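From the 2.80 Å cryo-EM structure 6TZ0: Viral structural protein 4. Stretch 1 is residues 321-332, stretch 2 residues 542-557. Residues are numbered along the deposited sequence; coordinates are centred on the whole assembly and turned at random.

Stretch 1 321-332: MMNPSGGALAVL
Stretch 2 542-557: HTTVYPFEMLESIRRW

Two segments of one chain, at least 212 residues apart in sequence where they touch, pack together and bury 708 Å² between them. The first runs as an extended loop from Met 321 to Ser 325 (phi near -70 to -105°, psi near 140 to 155°), then turns helical from Gly 326 onward, with Ser 325 at the N-cap position. The second contributes a short strand through Val 545, a helical N-cap position at Tyr 546, and a helix beginning at Pro 547. The first helix crosses the strand almost perpendicularly, at 93° with axes 7.8 Å apart, and meets the second helix at 54° and 9.6 Å. The register is set by three CA pairs: Pro 324 CA to Glu 549 CA at 5.5 Å, Ala 328 CA to Val 545 CA at 5.5 Å, and Leu 329 CA to Ser 553 CA at 6.0 Å.

The polar link centres on Glu 549, a buried carboxylate with chi1 m and chi2 t. Its OE2 accepts a weak hydrogen bond from Ser 325 N at 3.3 Å, nearly straight at 164°, while its OE1 accepts one from Tyr 546 N at 3.1 Å. One side chain thus accepts from the N-cap amide of each helix. Further bonds elsewhere in the structure help satisfy both oxygens.

Apolar packing continues from Ala 328 along the first helix. Ala 328 points toward the second stretch, its CB 3.7 Å from Val 545 CG2 and 3.4 Å from Glu 549 OE1; a methyl group suits so close an approach. One turn on, Leu 332 (chi1 m, chi2 t) places CD1 3.8 Å from Val 545 CG1 and 3.7 Å from Met 550 CG, while its CB lies 3.3 Å from Ser 553 OG. At Ser 553 the short side chain lets its OG lie against the leucine CB. Val 331 and Thr 543, beta-branched residues with chi1 t and p, meet through their CG2 methyls at 3.8 Å.

At the loop end, Phe 548 (chi1 p, chi2 -81°) starts sideways, but its ring reaches nearer to the first stretch. Met 322 CB lies 4.0 Å from Phe 548 CZ, and the flexible methionine (m, t, m) carries CE over one ring face; Met 322 SD sits 5.1 Å from the ring centroid, obliquely. Pro 324, whose ring fits an extended backbone, rests its CB 3.7 Å from Glu 549 CG and its CG 4.0 Å from Glu 552 CG.

The more exposed border is formed by Arg 556, extended with chi1 m and the next three angles near 180°. Pro 324 CG lies over one face of its guanidinium, 3.8 Å from Arg 556 NH2, and Leu 329 CD1 is 3.4 Å from Arg 556 NH1. Arg 556 NE forms a salt bridge to Glu 552 OE2 at 2.8 Å, four residues back. The guanidinium face covers the proline while NE holds Glu 552.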

ATOM      1  N   MET B 321      -5.862 -29.816  34.326  1.00 30.40           N
ATOM      2  CA  MET B 321      -5.264 -28.491  34.251  1.00 30.40           C
ATOM      3  C   MET B 321      -5.533 -27.813  32.918  1.00 30.40           C
ATOM      4  O   MET B 321      -5.529 -28.445  31.862  1.00 30.40           O
ATOM      5  CB  MET B 321      -3.757 -28.557  34.479  1.00 30.40           C
ATOM      6  CG  MET B 321      -3.354 -28.615  35.922  1.00 30.40           C
ATOM      7  SD  MET B 321      -1.578 -28.454  36.086  1.00 30.40           S
ATOM      8  CE  MET B 321      -1.401 -28.536  37.863  1.00 30.40           C
ATOM      9  N   MET B 322      -5.742 -26.503  32.983  1.00 29.05           N
ATOM     10  CA  MET B 322      -5.906 -25.678  31.800  1.00 29.05           C
ATOM     11  C   MET B 322      -4.591 -25.530  31.049  1.00 29.05           C
ATOM     12  O   MET B 322      -3.508 -25.518  31.638  1.00 29.05           O
ATOM     13  CB  MET B 322      -6.410 -24.295  32.194  1.00 29.05           C
ATOM     14  CG  MET B 322      -7.762 -24.302  32.844  1.00 29.05           C
ATOM     15  SD  MET B 322      -8.354 -22.667  33.280  1.00 29.05           S
ATOM     16  CE  MET B 322      -7.395 -22.363  34.753  1.00 29.05           C
ATOM     17  N   ASN B 323      -4.694 -25.407  29.748  1.00 29.37           N
ATOM     18  CA  ASN B 323      -3.539 -25.113  28.935  1.00 29.37           C
ATOM     19  C   ASN B 323      -3.583 -23.659  28.498  1.00 29.37           C
ATOM     20  O   ASN B 323      -4.660 -23.147  28.181  1.00 29.37           O
ATOM     21  CB  ASN B 323      -3.487 -26.012  27.699  1.00 29.37           C
ATOM     22  CG  ASN B 323      -3.436 -27.475  28.054  1.00 29.37           C
ATOM     23  OD1 ASN B 323      -4.354 -28.228  27.743  1.00 29.37           O
ATOM     24  ND2 ASN B 323      -2.369 -27.887  28.722  1.00 29.37           N
ATOM     25  N   PRO B 324      -2.450 -22.963  28.499  1.00 28.07           N
ATOM     26  CA  PRO B 324      -2.457 -21.552  28.103  1.00 28.07           C
ATOM     27  C   PRO B 324      -2.693 -21.364  26.613  1.00 28.07           C
ATOM     28  O   PRO B 324      -2.393 -22.232  25.793  1.00 28.07           O
ATOM     29  CB  PRO B 324      -1.064 -21.067  28.513  1.00 28.07           C
ATOM     30  CG  PRO B 324      -0.241 -22.290  28.577  1.00 28.07           C
ATOM     31  CD  PRO B 324      -1.143 -23.378  29.028  1.00 28.07           C
ATOM     32  N   SER B 325      -3.249 -20.204  26.274  1.00 28.30           N
ATOM     33  CA  SER B 325      -3.564 -19.868  24.896  1.00 28.30           C
ATOM     34  C   SER B 325      -2.294 -19.618  24.089  1.00 28.30           C
ATOM     35  O   SER B 325      -1.248 -19.250  24.621  1.00 28.30           O
ATOM     36  CB  SER B 325      -4.456 -18.632  24.844  1.00 28.30           C
ATOM     37  OG  SER B 325      -4.707 -18.235  23.511  1.00 28.30           O
ATOM     38  N   GLY B 326      -2.402 -19.813  22.782  1.00 28.95           N
ATOM     39  CA  GLY B 326      -1.263 -19.638  21.909  1.00 28.95           C
ATOM     40  C   GLY B 326      -0.935 -18.189  21.634  1.00 28.95           C
ATOM     41  O   GLY B 326       0.241 -17.813  21.609  1.00 28.95           O
ATOM     42  N   GLY B 327      -1.961 -17.362  21.428  1.00 27.66           N
ATOM     43  CA  GLY B 327      -1.722 -15.954  21.166  1.00 27.66           C
ATOM     44  C   GLY B 327      -1.234 -15.200  22.380  1.00 27.66           C
ATOM     45  O   GLY B 327      -0.421 -14.277  22.255  1.00 27.66           O
ATOM     46  N   ALA B 328      -1.712 -15.588  23.563  1.00 25.68           N
ATOM     47  CA  ALA B 328      -1.249 -14.986  24.805  1.00 25.68           C
ATOM     48  C   ALA B 328       0.231 -15.252  25.019  1.00 25.68           C
ATOM     49  O   ALA B 328       1.011 -14.320  25.247  1.00 25.68           O
ATOM     50  CB  ALA B 328      -2.067 -15.523  25.974  1.00 25.68           C
ATOM     51  N   LEU B 329       0.638 -16.522  24.916  1.00 25.68           N
ATOM     52  CA  LEU B 329       2.047 -16.880  25.036  1.00 25.68           C
ATOM     53  C   LEU B 329       2.882 -16.267  23.927  1.00 25.68           C
ATOM     54  O   LEU B 329       4.048 -15.943  24.152  1.00 25.68           O
ATOM     55  CB  LEU B 329       2.216 -18.395  25.019  1.00 25.68           C
ATOM     56  CG  LEU B 329       1.655 -19.182  26.197  1.00 25.68           C
ATOM     57  CD1 LEU B 329       1.802 -20.651  25.918  1.00 25.68           C
ATOM     58  CD2 LEU B 329       2.343 -18.807  27.488  1.00 25.68           C
ATOM     59  N   ALA B 330       2.295 -16.070  22.747  1.00 25.75           N
ATOM     60  CA  ALA B 330       3.000 -15.434  21.641  1.00 25.75           C
ATOM     61  C   ALA B 330       3.340 -13.980  21.947  1.00 25.75           C
ATOM     62  O   ALA B 330       4.486 -13.551  21.775  1.00 25.75           O
ATOM     63  CB  ALA B 330       2.155 -15.530  20.380  1.00 25.75           C
ATOM     64  N   VAL B 331       2.359 -13.212  22.424  1.00 25.76           N
ATOM     65  CA  VAL B 331       2.601 -11.800  22.714  1.00 25.76           C
ATOM     66  C   VAL B 331       3.506 -11.648  23.938  1.00 25.76           C
ATOM     67  O   VAL B 331       4.395 -10.782  23.976  1.00 25.76           O
ATOM     68  CB  VAL B 331       1.256 -11.069  22.877  1.00 25.76           C
ATOM     69  CG1 VAL B 331       1.462  -9.620  23.240  1.00 25.76           C
ATOM     70  CG2 VAL B 331       0.461 -11.162  21.595  1.00 25.76           C
ATOM     71  N   LEU B 332       3.352 -12.534  24.924  1.00 25.91           N
ATOM     72  CA  LEU B 332       4.217 -12.481  26.097  1.00 25.91           C
ATOM     73  C   LEU B 332       5.653 -12.883  25.769  1.00 25.91           C
ATOM     74  O   LEU B 332       6.602 -12.301  26.305  1.00 25.91           O
ATOM     75  CB  LEU B 332       3.646 -13.370  27.192  1.00 25.91           C
ATOM     76  CG  LEU B 332       2.348 -12.894  27.831  1.00 25.91           C
ATOM     77  CD1 LEU B 332       1.796 -13.988  28.694  1.00 25.91           C
ATOM     78  CD2 LEU B 332       2.581 -11.634  28.633  1.00 25.91           C
ATOM     79  N   HIS B 542      -7.418  -6.057  22.503  1.00 26.79           N
ATOM     80  CA  HIS B 542      -6.081  -6.623  22.565  1.00 26.79           C
ATOM     81  C   HIS B 542      -6.161  -8.054  23.074  1.00 26.79           C
ATOM     82  O   HIS B 542      -7.229  -8.529  23.465  1.00 26.79           O
ATOM     83  CB  HIS B 542      -5.164  -5.772  23.441  1.00 26.79           C
ATOM     84  CG  HIS B 542      -4.882  -4.426  22.861  1.00 26.79           C
ATOM     85  ND1 HIS B 542      -5.537  -3.285  23.265  1.00 26.79           N
ATOM     86  CD2 HIS B 542      -4.076  -4.054  21.841  1.00 26.79           C
ATOM     87  CE1 HIS B 542      -5.102  -2.259  22.558  1.00 26.79           C
ATOM     88  NE2 HIS B 542      -4.220  -2.700  21.683  1.00 26.79           N
ATOM     89  N   THR B 543      -5.024  -8.747  23.045  1.00 24.55           N
ATOM     90  CA  THR B 543      -5.013 -10.169  23.365  1.00 24.55           C
ATOM     91  C   THR B 543      -5.254 -10.375  24.854  1.00 24.55           C
ATOM     92  O   THR B 543      -4.635  -9.717  25.691  1.00 24.55           O
ATOM     93  CB  THR B 543      -3.687 -10.809  22.963  1.00 24.55           C
ATOM     94  OG1 THR B 543      -2.661 -10.365  23.850  1.00 24.55           O
ATOM     95  CG2 THR B 543      -3.311 -10.395  21.570  1.00 24.55           C
ATOM     96  N   THR B 544      -6.171 -11.275  25.180  1.00 24.93           N
ATOM     97  CA  THR B 544      -6.581 -11.494  26.557  1.00 24.93           C
ATOM     98  C   THR B 544      -5.664 -12.517  27.209  1.00 24.93           C
ATOM     99  O   THR B 544      -5.446 -13.602  26.665  1.00 24.93           O
ATOM    100  CB  THR B 544      -8.033 -11.964  26.606  1.00 24.93           C
ATOM    101  OG1 THR B 544      -8.868 -10.967  26.011  1.00 24.93           O
ATOM    102  CG2 THR B 544      -8.473 -12.181  28.026  1.00 24.93           C
ATOM    103  N   VAL B 545      -5.109 -12.157  28.364  1.00 24.59           N
ATOM    104  CA  VAL B 545      -4.131 -12.973  29.070  1.00 24.59           C
ATOM    105  C   VAL B 545      -4.598 -13.124  30.513  1.00 24.59           C
ATOM    106  O   VAL B 545      -5.026 -12.146  31.132  1.00 24.59           O
ATOM    107  CB  VAL B 545      -2.725 -12.340  29.014  1.00 24.59           C
ATOM    108  CG1 VAL B 545      -1.731 -13.180  29.743  1.00 24.59           C
ATOM    109  CG2 VAL B 545      -2.258 -12.169  27.593  1.00 24.59           C
ATOM    110  N   TYR B 546      -4.538 -14.349  31.042  1.00 24.47           N
ATOM    111  CA  TYR B 546      -4.790 -14.644  32.443  1.00 24.47           C
ATOM    112  C   TYR B 546      -3.481 -14.651  33.224  1.00 24.47           C
ATOM    113  O   TYR B 546      -2.405 -14.733  32.628  1.00 24.47           O
ATOM    114  CB  TYR B 546      -5.504 -15.987  32.568  1.00 24.47           C
ATOM    115  CG  TYR B 546      -6.915 -15.963  32.050  1.00 24.47           C
ATOM    116  CD1 TYR B 546      -7.905 -15.271  32.727  1.00 24.47           C
ATOM    117  CD2 TYR B 546      -7.269 -16.675  30.921  1.00 24.47           C
ATOM    118  CE1 TYR B 546      -9.193 -15.248  32.265  1.00 24.47           C
ATOM    119  CE2 TYR B 546      -8.561 -16.666  30.458  1.00 24.47           C
ATOM    120  CZ  TYR B 546      -9.520 -15.954  31.134  1.00 24.47           C
ATOM    121  OH  TYR B 546     -10.812 -15.942  30.674  1.00 24.47           O
ATOM    122  N   PRO B 547      -3.529 -14.525  34.563  1.00 24.60           N
ATOM    123  CA  PRO B 547      -2.278 -14.539  35.346  1.00 24.60           C
ATOM    124  C   PRO B 547      -1.448 -15.812  35.255  1.00 24.60           C
ATOM    125  O   PRO B 547      -0.209 -15.721  35.245  1.00 24.60           O
ATOM    126  CB  PRO B 547      -2.777 -14.297  36.774  1.00 24.60           C
ATOM    127  CG  PRO B 547      -3.974 -13.495  36.605  1.00 24.60           C
ATOM    128  CD  PRO B 547      -4.644 -14.000  35.376  1.00 24.60           C
ATOM    129  N   PHE B 548      -2.070 -16.994  35.188  1.00 24.68           N
ATOM    130  CA  PHE B 548      -1.271 -18.214  35.105  1.00 24.68           C
ATOM    131  C   PHE B 548      -0.575 -18.313  33.757  1.00 24.68           C
ATOM    132  O   PHE B 548       0.492 -18.923  33.656  1.00 24.68           O
ATOM    133  CB  PHE B 548      -2.133 -19.457  35.374  1.00 24.68           C
ATOM    134  CG  PHE B 548      -3.009 -19.874  34.223  1.00 24.68           C
ATOM    135  CD1 PHE B 548      -4.213 -19.243  33.986  1.00 24.68           C
ATOM    136  CD2 PHE B 548      -2.652 -20.944  33.415  1.00 24.68           C
ATOM    137  CE1 PHE B 548      -5.011 -19.633  32.936  1.00 24.68           C
ATOM    138  CE2 PHE B 548      -3.450 -21.337  32.365  1.00 24.68           C
ATOM    139  CZ  PHE B 548      -4.628 -20.687  32.130  1.00 24.68           C
ATOM    140  N   GLU B 549      -1.136 -17.670  32.733  1.00 25.81           N
ATOM    141  CA  GLU B 549      -0.475 -17.593  31.436  1.00 25.81           C
ATOM    142  C   GLU B 549       0.760 -16.700  31.492  1.00 25.81           C
ATOM    143  O   GLU B 549       1.791 -17.021  30.890  1.00 25.81           O
ATOM    144  CB  GLU B 549      -1.470 -17.096  30.395  1.00 25.81           C
ATOM    145  CG  GLU B 549      -2.599 -18.074  30.163  1.00 25.81           C
ATOM    146  CD  GLU B 549      -3.644 -17.568  29.195  1.00 25.81           C
ATOM    147  OE1 GLU B 549      -3.631 -16.369  28.862  1.00 25.81           O
ATOM    148  OE2 GLU B 549      -4.472 -18.381  28.744  1.00 25.81           O
ATOM    149  N   MET B 550       0.683 -15.587  32.225  1.00 26.40           N
ATOM    150  CA  MET B 550       1.853 -14.733  32.406  1.00 26.40           C
ATOM    151  C   MET B 550       2.920 -15.383  33.268  1.00 26.40           C
ATOM    152  O   MET B 550       4.100 -15.054  33.126  1.00 26.40           O
ATOM    153  CB  MET B 550       1.456 -13.383  32.997  1.00 26.40           C
ATOM    154  CG  MET B 550       1.062 -12.375  31.951  1.00 26.40           C
ATOM    155  SD  MET B 550       0.552 -10.762  32.547  1.00 26.40           S
ATOM    156  CE  MET B 550      -1.142 -11.157  32.920  1.00 26.40           C
ATOM    157  N   LEU B 551       2.547 -16.289  34.167  1.00 26.79           N
ATOM    158  CA  LEU B 551       3.593 -17.011  34.884  1.00 26.79           C
ATOM    159  C   LEU B 551       4.194 -18.126  34.031  1.00 26.79           C
ATOM    160  O   LEU B 551       5.410 -18.374  34.080  1.00 26.79           O
ATOM    161  CB  LEU B 551       3.043 -17.567  36.194  1.00 26.79           C
ATOM    162  CG  LEU B 551       2.614 -16.494  37.189  1.00 26.79           C
ATOM    163  CD1 LEU B 551       2.020 -17.108  38.439  1.00 26.79           C
ATOM    164  CD2 LEU B 551       3.783 -15.588  37.530  1.00 26.79           C
ATOM    165  N   GLU B 552       3.356 -18.794  33.235  1.00 29.83           N
ATOM    166  CA  GLU B 552       3.822 -19.861  32.362  1.00 29.83           C
ATOM    167  C   GLU B 552       4.734 -19.323  31.271  1.00 29.83           C
ATOM    168  O   GLU B 552       5.632 -20.035  30.810  1.00 29.83           O
ATOM    169  CB  GLU B 552       2.613 -20.578  31.761  1.00 29.83           C
ATOM    170  CG  GLU B 552       2.920 -21.832  30.969  1.00 29.83           C
ATOM    171  CD  GLU B 552       3.439 -22.961  31.839  1.00 29.83           C
ATOM    172  OE1 GLU B 552       3.095 -22.998  33.039  1.00 29.83           O
ATOM    173  OE2 GLU B 552       4.195 -23.812  31.324  1.00 29.83           O
ATOM    174  N   SER B 553       4.530 -18.066  30.874  1.00 28.53           N
ATOM    175  CA  SER B 553       5.418 -17.414  29.920  1.00 28.53           C
ATOM    176  C   SER B 553       6.837 -17.286  30.460  1.00 28.53           C
ATOM    177  O   SER B 553       7.805 -17.504  29.724  1.00 28.53           O
ATOM    178  CB  SER B 553       4.867 -16.038  29.565  1.00 28.53           C
ATOM    179  OG  SER B 553       5.762 -15.346  28.723  1.00 28.53           O
ATOM    180  N   ILE B 554       6.984 -16.928  31.738  1.00 29.42           N
ATOM    181  CA  ILE B 554       8.314 -16.833  32.330  1.00 29.42           C
ATOM    182  C   ILE B 554       8.915 -18.220  32.511  1.00 29.42           C
ATOM    183  O   ILE B 554      10.110 -18.427  32.269  1.00 29.42           O
ATOM    184  CB  ILE B 554       8.258 -16.053  33.658  1.00 29.42           C
ATOM    185  CG1 ILE B 554       7.852 -14.606  33.423  1.00 29.42           C
ATOM    186  CG2 ILE B 554       9.589 -16.073  34.391  1.00 29.42           C
ATOM    187  CD1 ILE B 554       7.620 -13.874  34.708  1.00 29.42           C
ATOM    188  N   ARG B 555       8.093 -19.203  32.896  1.00 30.51           N
ATOM    189  CA  ARG B 555       8.637 -20.545  33.102  1.00 30.51           C
ATOM    190  C   ARG B 555       9.049 -21.231  31.803  1.00 30.51           C
ATOM    191  O   ARG B 555       9.945 -22.078  31.819  1.00 30.51           O
ATOM    192  CB  ARG B 555       7.647 -21.425  33.856  1.00 30.51           C
ATOM    193  CG  ARG B 555       7.506 -21.063  35.310  1.00 30.51           C
ATOM    194  CD  ARG B 555       6.571 -22.015  36.024  1.00 30.51           C
ATOM    195  NE  ARG B 555       7.120 -23.366  36.110  1.00 30.51           N
ATOM    196  CZ  ARG B 555       6.634 -24.419  35.457  1.00 30.51           C
ATOM    197  NH1 ARG B 555       5.583 -24.283  34.661  1.00 30.51           N
ATOM    198  NH2 ARG B 555       7.198 -25.609  35.599  1.00 30.51           N
ATOM    199  N   ARG B 556       8.431 -20.892  30.675  1.00 30.46           N
ATOM    200  CA  ARG B 556       8.773 -21.585  29.439  1.00 30.46           C
ATOM    201  C   ARG B 556       9.915 -20.946  28.666  1.00 30.46           C
ATOM    202  O   ARG B 556      10.461 -21.583  27.762  1.00 30.46           O
ATOM    203  CB  ARG B 556       7.554 -21.687  28.522  1.00 30.46           C
ATOM    204  CG  ARG B 556       6.508 -22.641  29.025  1.00 30.46           C
ATOM    205  CD  ARG B 556       5.411 -22.829  28.014  1.00 30.46           C
ATOM    206  NE  ARG B 556       4.389 -23.737  28.515  1.00 30.46           N
ATOM    207  CZ  ARG B 556       3.327 -24.120  27.822  1.00 30.46           C
ATOM    208  NH1 ARG B 556       3.154 -23.688  26.585  1.00 30.46           N
ATOM    209  NH2 ARG B 556       2.448 -24.949  28.364  1.00 30.46           N
ATOM    210  N   TRP B 557      10.282 -19.711  28.986  1.00 31.76           N
ATOM    211  CA  TRP B 557      11.351 -19.029  28.273  1.00 31.76           C
ATOM    212  C   TRP B 557      12.691 -19.587  28.723  1.00 31.76           C
ATOM    213  O   TRP B 557      12.976 -19.634  29.922  1.00 31.76           O
ATOM    214  CB  TRP B 557      11.276 -17.526  28.535  1.00 31.76           C
ATOM    215  CG  TRP B 557      12.200 -16.692  27.713  1.00 31.76           C
ATOM    216  CD1 TRP B 557      13.380 -16.153  28.112  1.00 31.76           C
ATOM    217  CD2 TRP B 557      12.006 -16.276  26.358  1.00 31.76           C
ATOM    218  NE1 TRP B 557      13.942 -15.437  27.090  1.00 31.76           N
ATOM    219  CE2 TRP B 557      13.119 -15.500  25.999  1.00 31.76           C
ATOM    220  CE3 TRP B 557      11.006 -16.495  25.409  1.00 31.76           C
ATOM    221  CZ2 TRP B 557      13.260 -14.939  24.735  1.00 31.76           C
ATOM    222  CZ3 TRP B 557      11.146 -15.934  24.157  1.00 31.76           C
ATOM    223  CH2 TRP B 557      12.263 -15.164  23.832  1.00 31.76           C
TER